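Abbfa_003403 (Acinetobacter baumannii, PDB 4ZXH) is a four-domain nonribosomal peptide synthetase that probably activates an amino acid, carries it on phosphopantetheine, condenses it with an acyl partner and releases the product by its thioesterase domain. Local coordinates at residues E979-T984 and K1020-E1025; F986-S991 and E1057-T1062; V992-I997 and Y1080-R1085; G1134-G1139 and S1299-E1304. All coordinates share one frame; numbering follows the deposited sequence.

Contact 1 (E979-T984 and K1020-E1025); sequences EIELCT and KAFGTE
Glu981 is the first residue of 979-984 to meet the facing helix, and it does so with its aliphatic part as much as with its carboxylate. The backbones are closest here, Glu981 CA lying 8.4 Å from Ala1021 CA. With CG anti to the backbone N (chi1 179°), the side chain leaves toward Phe1022, whose CZ sits 3.7 Å from Glu981 CG. The two side chains run past each other in opposite senses, and the carboxylate and ring planes stand 69° apart, so there is no flat stacking. A bend at chi2 then carries the acid group on to Ala1021, where OE2 of Glu981 lies 3.8 Å from the CB of Ala1021. This is an ordinary van der Waals touch, an acidic residue packing its methylenes obliquely against the far end of the Phe1022 ring.

One residue on, Leu982 supplies the purely apolar half of the contact. Its CD2 lies in the plane of the Phe1022 ring, at the edge, 3.9 Å from CE2 of Phe1022, and the two side chains cross at nearly a right angle. Leu982 also leans on Val1037 and Leu1040, while Phe1022 reaches Ile1044, so helix 1037-1046 closes the cluster. Immediately beyond Phe1022, helix 1008-1022 gives way to Gly1023, whose positive phi suits glycine. Together helices 977-990, 1008-1022 and 1037-1046 illustrate how apolar side chains, helped by the methylenes of an acidic one, pack the helices of a peptidyl carrier domain.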
# COMPACT_ATOMS: atom_id res chain seq x y z
N GLU A 979 -15.56 -13.65 18.55
CA GLU A 979 -14.26 -14.20 18.20
C GLU A 979 -14.27 -15.74 18.32
O GLU A 979 -13.57 -16.41 17.56
CB GLU A 979 -13.16 -13.57 19.06
CG GLU A 979 -13.05 -12.06 18.88
CD GLU A 979 -12.00 -11.43 19.77
OE1 GLU A 979 -11.49 -12.12 20.68
OE2 GLU A 979 -11.70 -10.24 19.57
N ILE A 980 -15.07 -16.29 19.23
CA ILE A 980 -15.21 -17.75 19.31
C ILE A 980 -15.77 -18.34 18.01
O ILE A 980 -15.23 -19.31 17.48
CB ILE A 980 -16.09 -18.18 20.50
CG1 ILE A 980 -15.34 -17.87 21.81
CG2 ILE A 980 -16.40 -19.65 20.43
CD1 ILE A 980 -16.13 -18.19 23.07
N GLU A 981 -16.82 -17.72 17.46
CA GLU A 981 -17.41 -18.18 16.21
C GLU A 981 -16.47 -18.04 15.00
O GLU A 981 -16.42 -18.91 14.14
CB GLU A 981 -18.72 -17.44 15.93
CG GLU A 981 -19.38 -17.85 14.63
CD GLU A 981 -20.55 -18.81 14.81
OE1 GLU A 981 -21.32 -18.64 15.79
OE2 GLU A 981 -20.69 -19.74 13.98
N LEU A 982 -15.71 -16.95 14.94
CA LEU A 982 -14.76 -16.79 13.83
C LEU A 982 -13.59 -17.77 13.94
O LEU A 982 -13.15 -18.31 12.94
CB LEU A 982 -14.24 -15.35 13.77
CG LEU A 982 -15.30 -14.29 13.48
CD1 LEU A 982 -14.75 -12.86 13.67
CD2 LEU A 982 -15.88 -14.50 12.07
N CYS A 983 -13.10 -18.01 15.15
CA CYS A 983 -11.98 -18.93 15.31
C CYS A 983 -12.39 -20.32 14.88
O CYS A 983 -11.73 -20.92 14.04
CB CYS A 983 -11.47 -18.97 16.74
SG CYS A 983 -10.36 -17.63 17.14
N THR A 984 -13.48 -20.82 15.45
CA THR A 984 -14.02 -22.11 15.02
C THR A 984 -14.23 -22.16 13.50
O THR A 984 -13.96 -23.17 12.86
CB THR A 984 -15.32 -22.40 15.72
OG1 THR A 984 -15.03 -22.58 17.11
CG2 THR A 984 -15.89 -23.68 15.23
N LYS A 1020 -24.58 -16.60 6.82
CA LYS A 1020 -25.58 -17.42 7.50
C LYS A 1020 -25.45 -17.36 9.03
O LYS A 1020 -26.45 -17.24 9.75
CB LYS A 1020 -25.49 -18.88 7.05
CG LYS A 1020 -26.38 -19.23 5.87
CD LYS A 1020 -26.42 -20.74 5.63
N ALA A 1021 -24.22 -17.43 9.53
CA ALA A 1021 -23.98 -17.56 10.96
C ALA A 1021 -24.36 -16.31 11.74
O ALA A 1021 -24.67 -16.38 12.93
CB ALA A 1021 -22.49 -17.92 11.22
N PHE A 1022 -24.33 -15.16 11.07
CA PHE A 1022 -24.48 -13.88 11.76
C PHE A 1022 -25.73 -13.12 11.34
O PHE A 1022 -26.19 -12.22 12.06
CB PHE A 1022 -23.22 -13.01 11.55
CG PHE A 1022 -22.04 -13.43 12.39
CD1 PHE A 1022 -22.15 -13.51 13.77
CD2 PHE A 1022 -20.83 -13.73 11.82
CE1 PHE A 1022 -21.08 -13.91 14.55
CE2 PHE A 1022 -19.76 -14.12 12.59
CZ PHE A 1022 -19.89 -14.21 13.96
N GLY A 1023 -26.29 -13.48 10.19
CA GLY A 1023 -27.53 -12.86 9.71
C GLY A 1023 -27.36 -11.57 8.92
O GLY A 1023 -28.34 -10.91 8.59
N THR A 1024 -26.11 -11.23 8.61
CA THR A 1024 -25.80 -10.02 7.83
C THR A 1024 -25.02 -10.30 6.56
O THR A 1024 -24.49 -11.39 6.35
CB THR A 1024 -24.99 -9.00 8.65
OG1 THR A 1024 -23.84 -9.65 9.22
CG2 THR A 1024 -25.86 -8.41 9.75
N GLU A 1025 -24.94 -9.27 5.71
CA GLU A 1025 -24.18 -9.35 4.48
C GLU A 1025 -22.73 -8.90 4.74
O GLU A 1025 -22.49 -7.79 5.23
CB GLU A 1025 -24.84 -8.50 3.38

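Contact 2 (F986-S991 and E1057-T1062); sequences FEQILS and ELRRGT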
# COMPACT_ATOMS: atom_id res chain seq x y z
N PHE A 986 -12.63 -20.27 11.08
CA PHE A 986 -11.28 -20.35 10.50
C PHE A 986 -10.69 -21.75 10.62
O PHE A 986 -10.15 -22.27 9.63
CB PHE A 986 -10.32 -19.38 11.16
CG PHE A 986 -10.38 -17.99 10.59
CD1 PHE A 986 -11.61 -17.43 10.22
CD2 PHE A 986 -9.22 -17.23 10.48
CE1 PHE A 986 -11.67 -16.13 9.72
CE2 PHE A 986 -9.27 -15.94 9.98
CZ PHE A 986 -10.49 -15.38 9.61
N GLU A 987 -10.78 -22.36 11.81
CA GLU A 987 -10.16 -23.67 12.08
C GLU A 987 -10.72 -24.72 11.14
O GLU A 987 -9.99 -25.50 10.49
CB GLU A 987 -10.41 -24.13 13.52
CG GLU A 987 -9.49 -23.48 14.56
CD GLU A 987 -9.87 -23.82 16.00
OE1 GLU A 987 -10.81 -24.63 16.25
OE2 GLU A 987 -9.21 -23.27 16.91
N GLN A 988 -12.04 -24.69 11.04
CA GLN A 988 -12.81 -25.76 10.43
C GLN A 988 -12.60 -25.71 8.88
O GLN A 988 -12.35 -26.73 8.22
CB GLN A 988 -14.29 -25.65 10.70
CG GLN A 988 -14.69 -26.30 11.84
CD GLN A 988 -15.75 -27.32 11.59
OE1 GLN A 988 -16.51 -27.36 10.58
NE2 GLN A 988 -15.96 -28.06 12.60
N ILE A 989 -12.59 -24.50 8.33
CA ILE A 989 -12.48 -24.23 6.88
C ILE A 989 -11.02 -24.35 6.32
O ILE A 989 -10.79 -24.74 5.17
CB ILE A 989 -13.07 -22.82 6.58
CG1 ILE A 989 -13.34 -22.60 5.11
CG2 ILE A 989 -12.12 -21.75 7.00
CD1 ILE A 989 -14.43 -23.45 4.62
N LEU A 990 -10.04 -24.08 7.18
CA LEU A 990 -8.62 -24.12 6.82
C LEU A 990 -7.92 -25.41 7.25
O LEU A 990 -6.76 -25.61 6.89
CB LEU A 990 -7.86 -22.97 7.48
CG LEU A 990 -8.24 -21.54 7.14
CD1 LEU A 990 -7.53 -20.61 8.09
CD2 LEU A 990 -7.82 -21.25 5.73
N SER A 991 -8.59 -26.25 8.03
CA SER A 991 -7.98 -27.43 8.65
C SER A 991 -6.71 -27.08 9.43
O SER A 991 -5.67 -27.70 9.26
CB SER A 991 -7.66 -28.48 7.60
OG SER A 991 -8.78 -28.68 6.77
N GLU A 1057 -21.47 -24.84 15.92
CA GLU A 1057 -21.03 -26.18 15.55
C GLU A 1057 -19.51 -26.24 15.52
O GLU A 1057 -18.88 -25.70 14.62
CB GLU A 1057 -21.62 -26.61 14.21
CG GLU A 1057 -21.31 -28.06 13.82
CD GLU A 1057 -22.28 -28.65 12.77
OE1 GLU A 1057 -23.52 -28.55 12.94
OE2 GLU A 1057 -21.79 -29.17 11.75
N LEU A 1058 -18.92 -26.88 16.54
CA LEU A 1058 -17.46 -26.98 16.67
C LEU A 1058 -16.86 -28.01 15.71
O LEU A 1058 -15.70 -27.92 15.35
CB LEU A 1058 -17.09 -27.35 18.11
CG LEU A 1058 -17.45 -26.26 19.12
CD1 LEU A 1058 -17.19 -26.68 20.55
CD2 LEU A 1058 -16.68 -25.02 18.81
N ARG A 1059 -17.64 -29.00 15.31
CA ARG A 1059 -17.15 -30.00 14.38
C ARG A 1059 -18.30 -30.67 13.63
O ARG A 1059 -19.24 -31.14 14.24
CB ARG A 1059 -16.29 -31.04 15.11
CG ARG A 1059 -15.78 -32.16 14.23
CD ARG A 1059 -14.95 -31.64 13.07
NE ARG A 1059 -14.58 -32.71 12.15
CZ ARG A 1059 -13.96 -32.53 10.98
NH1 ARG A 1059 -13.63 -31.31 10.58
NH2 ARG A 1059 -13.67 -33.58 10.22
N ARG A 1060 -18.24 -30.68 12.29
CA ARG A 1060 -19.15 -31.51 11.49
C ARG A 1060 -18.47 -32.84 11.23
O ARG A 1060 -17.45 -32.91 10.54
CB ARG A 1060 -19.52 -30.84 10.17
CG ARG A 1060 -20.43 -31.68 9.26
CD ARG A 1060 -20.95 -30.85 8.08
NE ARG A 1060 -21.63 -29.63 8.53
CZ ARG A 1060 -22.95 -29.51 8.73
NH1 ARG A 1060 -23.76 -30.53 8.50
NH2 ARG A 1060 -23.45 -28.35 9.16
N GLY A 1061 -19.03 -33.90 11.81
CA GLY A 1061 -18.48 -35.23 11.65
C GLY A 1061 -19.30 -36.03 10.66
O GLY A 1061 -20.15 -35.48 9.96
N THR A 1062 -19.06 -37.34 10.63
CA THR A 1062 -19.70 -38.22 9.64
C THR A 1062 -20.57 -39.25 10.34
O THR A 1062 -21.24 -40.04 9.69
CB THR A 1062 -18.66 -38.98 8.78
OG1 THR A 1062 -17.72 -39.64 9.64
CG2 THR A 1062 -17.91 -38.02 7.86
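NE2 of Gln988 and the carbonyl oxygen of Leu1058 probably make the polar link between helix 977-990 and the segment 1057-1062, modelled at 2.8 Å. The N-H...O angle of 132° is well short of straight, and because the amide nitrogen is modelled too near a backbone carbon, its exact place is doubtful. What is clearer is the direction of approach. Gln988 points from the helix toward 1057-1062, Gln988 CA lying 7.2 Å from Arg1059 CA, and a bend at chi2 (-123°) turns the terminal amide to the peptide that follows Leu1058.

The same amide nitrogen has an aliphatic neighbour. Arg1059 starts with CG anti to its backbone N but folds at chi2 (58°), which brings its CD to 3.7 Å from Gln988 NE2 in the model, subject to the same doubt. The charged end of Arg1059 is engaged elsewhere, NE with the carbonyl of Pro1089, and the glutamine meets its methylene part. Arg1060 and Glu1057 pair: NH2 of Arg1060 lies 3.2 Å from OE2 of Glu1057, well out of the guanidinium plane, a charge attraction without a directed N-H. Arg1060 is poorly ordered, so the pairing is loosely defined. Glu1057 has a second basic partner in Arg1094.

Leu1058 and Arg1059 together face Leu1093, as in a classic beta bulge, at a point where the chain also turns a corner. If the modelled amide position is right, a neutral amide donating to a main-chain carbonyl beside that bulge would make a modest, non-ionic surface tie between carrier helix and thioesterase edge.

Contact 3 (V992-I997 and Y1080-R1085); sequences VKRVGI and YMELSR
Loop 992-997 passes the helix of 1080-1085 near its C-terminal part, with the CA atoms of Lys993 and Arg1085 6.4 Å apart. These two residues exchange bonds: NZ of Lys993 donates to the carbonyl oxygen of Arg1085 at 2.8 Å, on a lone pair in the carbonyl plane, while NE of Arg1085 makes a weak bond to Lys993 O. Folding at chi2 and chi3 curls the lysine back to that oxygen.

Arg994 holds Glu1082 side-on. Its NE lies 3.0 Å from OE1 of Glu1082 and its NH2 3.0 Å from OE2, both within 8° of the guanidinium plane and met syn, though the carboxylate is twisted 39°, with OE2 met well outside its plane. OE1 is shared, since NH1 of Arg1085 approaches it at 2.9 Å from above the carboxylate plane. The two guanidinium planes are 79° apart, and CG of Arg994 rests over the centre of the Arg1085 group, 3.6 Å from its CZ. The acid between them probably offsets the like charges. Arg1085 gains a second acid in Glu987, and His1086 bonds to OE2 of Glu1082. Such a branched salt-bridge network exemplifies a polar domain interface, here between carrier and thioesterase domains.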
# COMPACT_ATOMS: atom_id res chain seq x y z
N VAL A 992 -6.82 -26.07 10.27
CA VAL A 992 -5.75 -25.68 11.17
C VAL A 992 -6.27 -25.95 12.57
O VAL A 992 -7.37 -25.53 12.88
CB VAL A 992 -5.39 -24.20 10.99
CG1 VAL A 992 -4.23 -23.81 11.89
CG2 VAL A 992 -5.04 -23.94 9.55
N LYS A 993 -5.50 -26.67 13.39
CA LYS A 993 -6.01 -27.16 14.66
C LYS A 993 -6.40 -26.03 15.58
O LYS A 993 -7.50 -26.05 16.10
CB LYS A 993 -4.99 -28.07 15.37
CG LYS A 993 -4.69 -29.38 14.63
CD LYS A 993 -5.93 -30.23 14.46
CE LYS A 993 -6.42 -30.81 15.78
NZ LYS A 993 -7.68 -31.55 15.60
N ARG A 994 -5.52 -25.05 15.76
CA ARG A 994 -5.75 -23.99 16.76
C ARG A 994 -5.40 -22.59 16.26
O ARG A 994 -4.26 -22.30 15.94
CB ARG A 994 -4.95 -24.29 18.02
CG ARG A 994 -5.19 -23.34 19.17
CD ARG A 994 -4.12 -23.48 20.23
NE ARG A 994 -4.21 -24.72 20.99
CZ ARG A 994 -3.17 -25.48 21.31
NH1 ARG A 994 -1.97 -25.14 20.88
NH2 ARG A 994 -3.32 -26.59 22.04
N VAL A 995 -6.41 -21.73 16.18
CA VAL A 995 -6.26 -20.44 15.53
C VAL A 995 -6.38 -19.31 16.52
O VAL A 995 -7.35 -19.23 17.28
CB VAL A 995 -7.31 -20.24 14.41
CG1 VAL A 995 -7.43 -18.79 14.01
CG2 VAL A 995 -6.97 -21.10 13.19
N GLY A 996 -5.39 -18.43 16.52
CA GLY A 996 -5.39 -17.29 17.41
C GLY A 996 -5.97 -16.10 16.70
O GLY A 996 -5.95 -16.04 15.48
N ILE A 997 -6.46 -15.13 17.46
CA ILE A 997 -7.17 -14.00 16.87
C ILE A 997 -6.27 -13.08 16.03
O ILE A 997 -6.78 -12.17 15.38
CB ILE A 997 -7.88 -13.18 17.95
CG1 ILE A 997 -6.87 -12.47 18.85
CG2 ILE A 997 -8.82 -14.08 18.77
CD1 ILE A 997 -7.52 -11.59 19.89
N TYR A 1080 -14.91 -25.38 25.52
CA TYR A 1080 -15.04 -26.62 24.72
C TYR A 1080 -14.18 -26.59 23.46
O TYR A 1080 -14.01 -27.62 22.82
CB TYR A 1080 -16.51 -26.88 24.31
CG TYR A 1080 -17.41 -26.98 25.51
CD1 TYR A 1080 -17.18 -27.96 26.47
CD2 TYR A 1080 -18.44 -26.07 25.72
CE1 TYR A 1080 -17.95 -28.05 27.59
CE2 TYR A 1080 -19.23 -26.16 26.86
CZ TYR A 1080 -18.97 -27.15 27.79
OH TYR A 1080 -19.73 -27.26 28.93
N MET A 1081 -13.63 -25.43 23.10
CA MET A 1081 -12.80 -25.36 21.91
C MET A 1081 -11.60 -26.30 22.02
O MET A 1081 -11.41 -27.17 21.17
CB MET A 1081 -12.31 -23.95 21.63
CG MET A 1081 -13.42 -22.94 21.51
SD MET A 1081 -12.81 -21.29 21.07
CE MET A 1081 -12.72 -21.53 19.29
N GLU A 1082 -10.80 -26.17 23.07
CA GLU A 1082 -9.60 -26.98 23.15
C GLU A 1082 -9.99 -28.47 23.22
O GLU A 1082 -9.37 -29.30 22.55
CB GLU A 1082 -8.73 -26.57 24.34
CG GLU A 1082 -7.43 -27.34 24.47
CD GLU A 1082 -6.44 -27.16 23.27
OE1 GLU A 1082 -6.33 -26.06 22.68
OE2 GLU A 1082 -5.77 -28.14 22.92
N LEU A 1083 -11.04 -28.79 23.98
CA LEU A 1083 -11.54 -30.17 24.05
C LEU A 1083 -11.89 -30.72 22.67
O LEU A 1083 -11.58 -31.88 22.36
CB LEU A 1083 -12.77 -30.26 24.95
CG LEU A 1083 -13.51 -31.60 24.95
CD1 LEU A 1083 -12.74 -32.69 25.70
CD2 LEU A 1083 -14.91 -31.42 25.49
N SER A 1084 -12.52 -29.89 21.85
CA SER A 1084 -12.97 -30.31 20.53
C SER A 1084 -11.78 -30.67 19.62
O SER A 1084 -11.92 -31.50 18.72
CB SER A 1084 -13.82 -29.22 19.89
OG SER A 1084 -13.01 -28.35 19.11
N ARG A 1085 -10.62 -30.07 19.87
CA ARG A 1085 -9.46 -30.29 19.01
C ARG A 1085 -8.91 -31.70 19.18
O ARG A 1085 -8.20 -32.19 18.32
CB ARG A 1085 -8.37 -29.23 19.28
CG ARG A 1085 -8.87 -27.79 19.06
CD ARG A 1085 -7.80 -26.74 19.18
NE ARG A 1085 -8.36 -25.41 18.90
CZ ARG A 1085 -8.58 -24.45 19.81
NH1 ARG A 1085 -8.29 -24.65 21.09
NH2 ARG A 1085 -9.10 -23.29 19.45

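Contact 4 (G1134-G1139 and S1299-E1304); sequences GGWCFG and SIMYAE
Trp1136 presents one face of its indole to Met1301, and the two side chains meet slantwise. CG of Met1301 stands above the five-membered ring, 3.8 Å from its centroid and only 19° off the normal, a CH-pi contact whose closest atoms are Met1301 CG and Trp1136 CD1 at 3.6 Å. The sulfur follows less squarely: Met1301 SD is 4.4 Å from the same centroid, oblique to the ring, in a Met-aromatic contact. Bends at chi2 (-77°) and chi3 keep SD near the root of the indole, 3.9 Å from Trp1136 CB, while the terminal methyl leads away. Ile1300 joins through CG2, 4.0 Å from Trp1136 NE1.

On the opposite face of the indole lies CB of Cys1137, so the ring is sandwiched between the methionine and its own neighbour. The indole N-H is used by the carbonyl of His1297, which ties the ring to the loop just before 1299-1304. Cys1137, between Gly1135 and Gly1139, fits a nucleophile elbow, and with His1297 and Asp1164 it probably forms the thioesterase triad. The contact thus lies where strand 1131-1136 turns into helix 1138-1152, with Ile1163 of strand 1157-1163 alongside and Val1306 and Val1309 of helix 1303-1316 backing Met1301.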
# COMPACT_ATOMS: atom_id res chain seq x y z
N GLY A 1134 -23.61 -33.41 27.36
CA GLY A 1134 -22.52 -33.22 28.27
C GLY A 1134 -22.21 -31.77 28.54
O GLY A 1134 -22.75 -30.88 27.88
N GLY A 1135 -21.32 -31.55 29.50
CA GLY A 1135 -21.00 -30.21 29.95
C GLY A 1135 -19.88 -30.21 30.98
O GLY A 1135 -19.64 -31.20 31.70
N TRP A 1136 -19.17 -29.09 31.03
CA TRP A 1136 -18.15 -28.91 32.02
C TRP A 1136 -18.80 -28.13 33.14
O TRP A 1136 -19.59 -27.23 32.88
CB TRP A 1136 -16.92 -28.18 31.44
CG TRP A 1136 -16.07 -27.64 32.53
CD1 TRP A 1136 -15.25 -28.35 33.36
CD2 TRP A 1136 -15.97 -26.28 32.94
NE1 TRP A 1136 -14.63 -27.51 34.26
CE2 TRP A 1136 -15.06 -26.23 34.03
CE3 TRP A 1136 -16.55 -25.08 32.50
CZ2 TRP A 1136 -14.73 -25.04 34.68
CZ3 TRP A 1136 -16.22 -23.89 33.16
CH2 TRP A 1136 -15.32 -23.88 34.24
N CYS A 1137 -18.50 -28.47 34.39
CA CYS A 1137 -19.07 -27.74 35.52
C CYS A 1137 -20.62 -27.70 35.43
O CYS A 1137 -21.27 -28.73 35.24
CB CYS A 1137 -18.48 -26.32 35.58
SG CYS A 1137 -18.80 -25.35 37.08
N PHE A 1138 -21.18 -26.50 35.52
CA PHE A 1138 -22.62 -26.28 35.49
C PHE A 1138 -23.29 -26.82 34.21
O PHE A 1138 -24.45 -27.25 34.23
CB PHE A 1138 -22.88 -24.79 35.67
CG PHE A 1138 -24.32 -24.41 35.71
CD1 PHE A 1138 -25.11 -24.74 36.80
CD2 PHE A 1138 -24.88 -23.65 34.69
CE1 PHE A 1138 -26.44 -24.36 36.84
CE2 PHE A 1138 -26.20 -23.26 34.73
CZ PHE A 1138 -26.98 -23.62 35.81
N GLY A 1139 -22.54 -26.84 33.11
CA GLY A 1139 -23.01 -27.48 31.89
C GLY A 1139 -23.52 -28.91 32.13
O GLY A 1139 -24.58 -29.28 31.63
N SER A 1299 -8.36 -26.26 35.15
CA SER A 1299 -7.27 -26.71 34.30
C SER A 1299 -7.52 -28.05 33.63
O SER A 1299 -6.81 -28.42 32.70
CB SER A 1299 -5.97 -26.78 35.10
OG SER A 1299 -6.06 -27.70 36.18
N ILE A 1300 -8.53 -28.77 34.09
CA ILE A 1300 -8.94 -30.03 33.46
C ILE A 1300 -9.26 -29.79 31.98
O ILE A 1300 -9.07 -30.68 31.14
CB ILE A 1300 -10.16 -30.67 34.22
CG1 ILE A 1300 -10.55 -32.03 33.65
CG2 ILE A 1300 -11.35 -29.74 34.18
CD1 ILE A 1300 -9.60 -33.12 33.95
N MET A 1301 -9.68 -28.56 31.65
CA MET A 1301 -10.04 -28.19 30.28
C MET A 1301 -8.92 -27.48 29.49
O MET A 1301 -9.14 -27.05 28.35
CB MET A 1301 -11.30 -27.31 30.30
CG MET A 1301 -12.50 -27.98 31.01
SD MET A 1301 -13.43 -29.26 30.10
CE MET A 1301 -12.38 -30.67 30.37
N TYR A 1302 -7.73 -27.33 30.09
CA TYR A 1302 -6.58 -26.76 29.37
C TYR A 1302 -5.91 -27.83 28.55
O TYR A 1302 -5.87 -29.00 28.96
CB TYR A 1302 -5.50 -26.18 30.30
CG TYR A 1302 -5.92 -25.12 31.27
CD1 TYR A 1302 -7.14 -24.46 31.14
CD2 TYR A 1302 -5.10 -24.79 32.33
CE1 TYR A 1302 -7.52 -23.49 32.06
CE2 TYR A 1302 -5.47 -23.82 33.25
CZ TYR A 1302 -6.67 -23.18 33.12
OH TYR A 1302 -7.03 -22.23 34.04
N ALA A 1303 -5.29 -27.41 27.45
CA ALA A 1303 -4.61 -28.29 26.51
C ALA A 1303 -3.86 -29.46 27.16
O ALA A 1303 -4.05 -30.61 26.76
CB ALA A 1303 -3.68 -27.47 25.65
N GLU A 1304 -3.01 -29.19 28.16
CA GLU A 1304 -2.21 -30.26 28.76
C GLU A 1304 -3.10 -31.38 29.33
O GLU A 1304 -2.84 -32.56 29.10
CB GLU A 1304 -1.30 -29.70 29.85
CG GLU A 1304 -0.54 -30.75 30.65
CD GLU A 1304 0.55 -30.18 31.58
OE1 GLU A 1304 0.60 -28.94 31.75
OE2 GLU A 1304 1.35 -30.98 32.12

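How the contacts relate
Contacts 1, 2 and 3 interleave along the chain, their first segments all preceding their second ones, whereas contact 4 opens only after they have closed. Contacts 1 and 2 share helix 977-990, with centres about 13 Å apart, and contact 1 also touches contact 3 at Met1081. Contact 3 lies about 10 Å from contact 2, centre to centre, and a salt bridge from Glu987 to Arg1085 joins them. Contact 4 is about 14 Å from contact 3, and a probable hydrogen bond links Tyr1080 OH to Trp1136 N. Contacts 2 and 3 join the carrier to the thioesterase domain, between contact 1 within the carrier and contact 4, at the probable catalytic elbow, within the thioesterase.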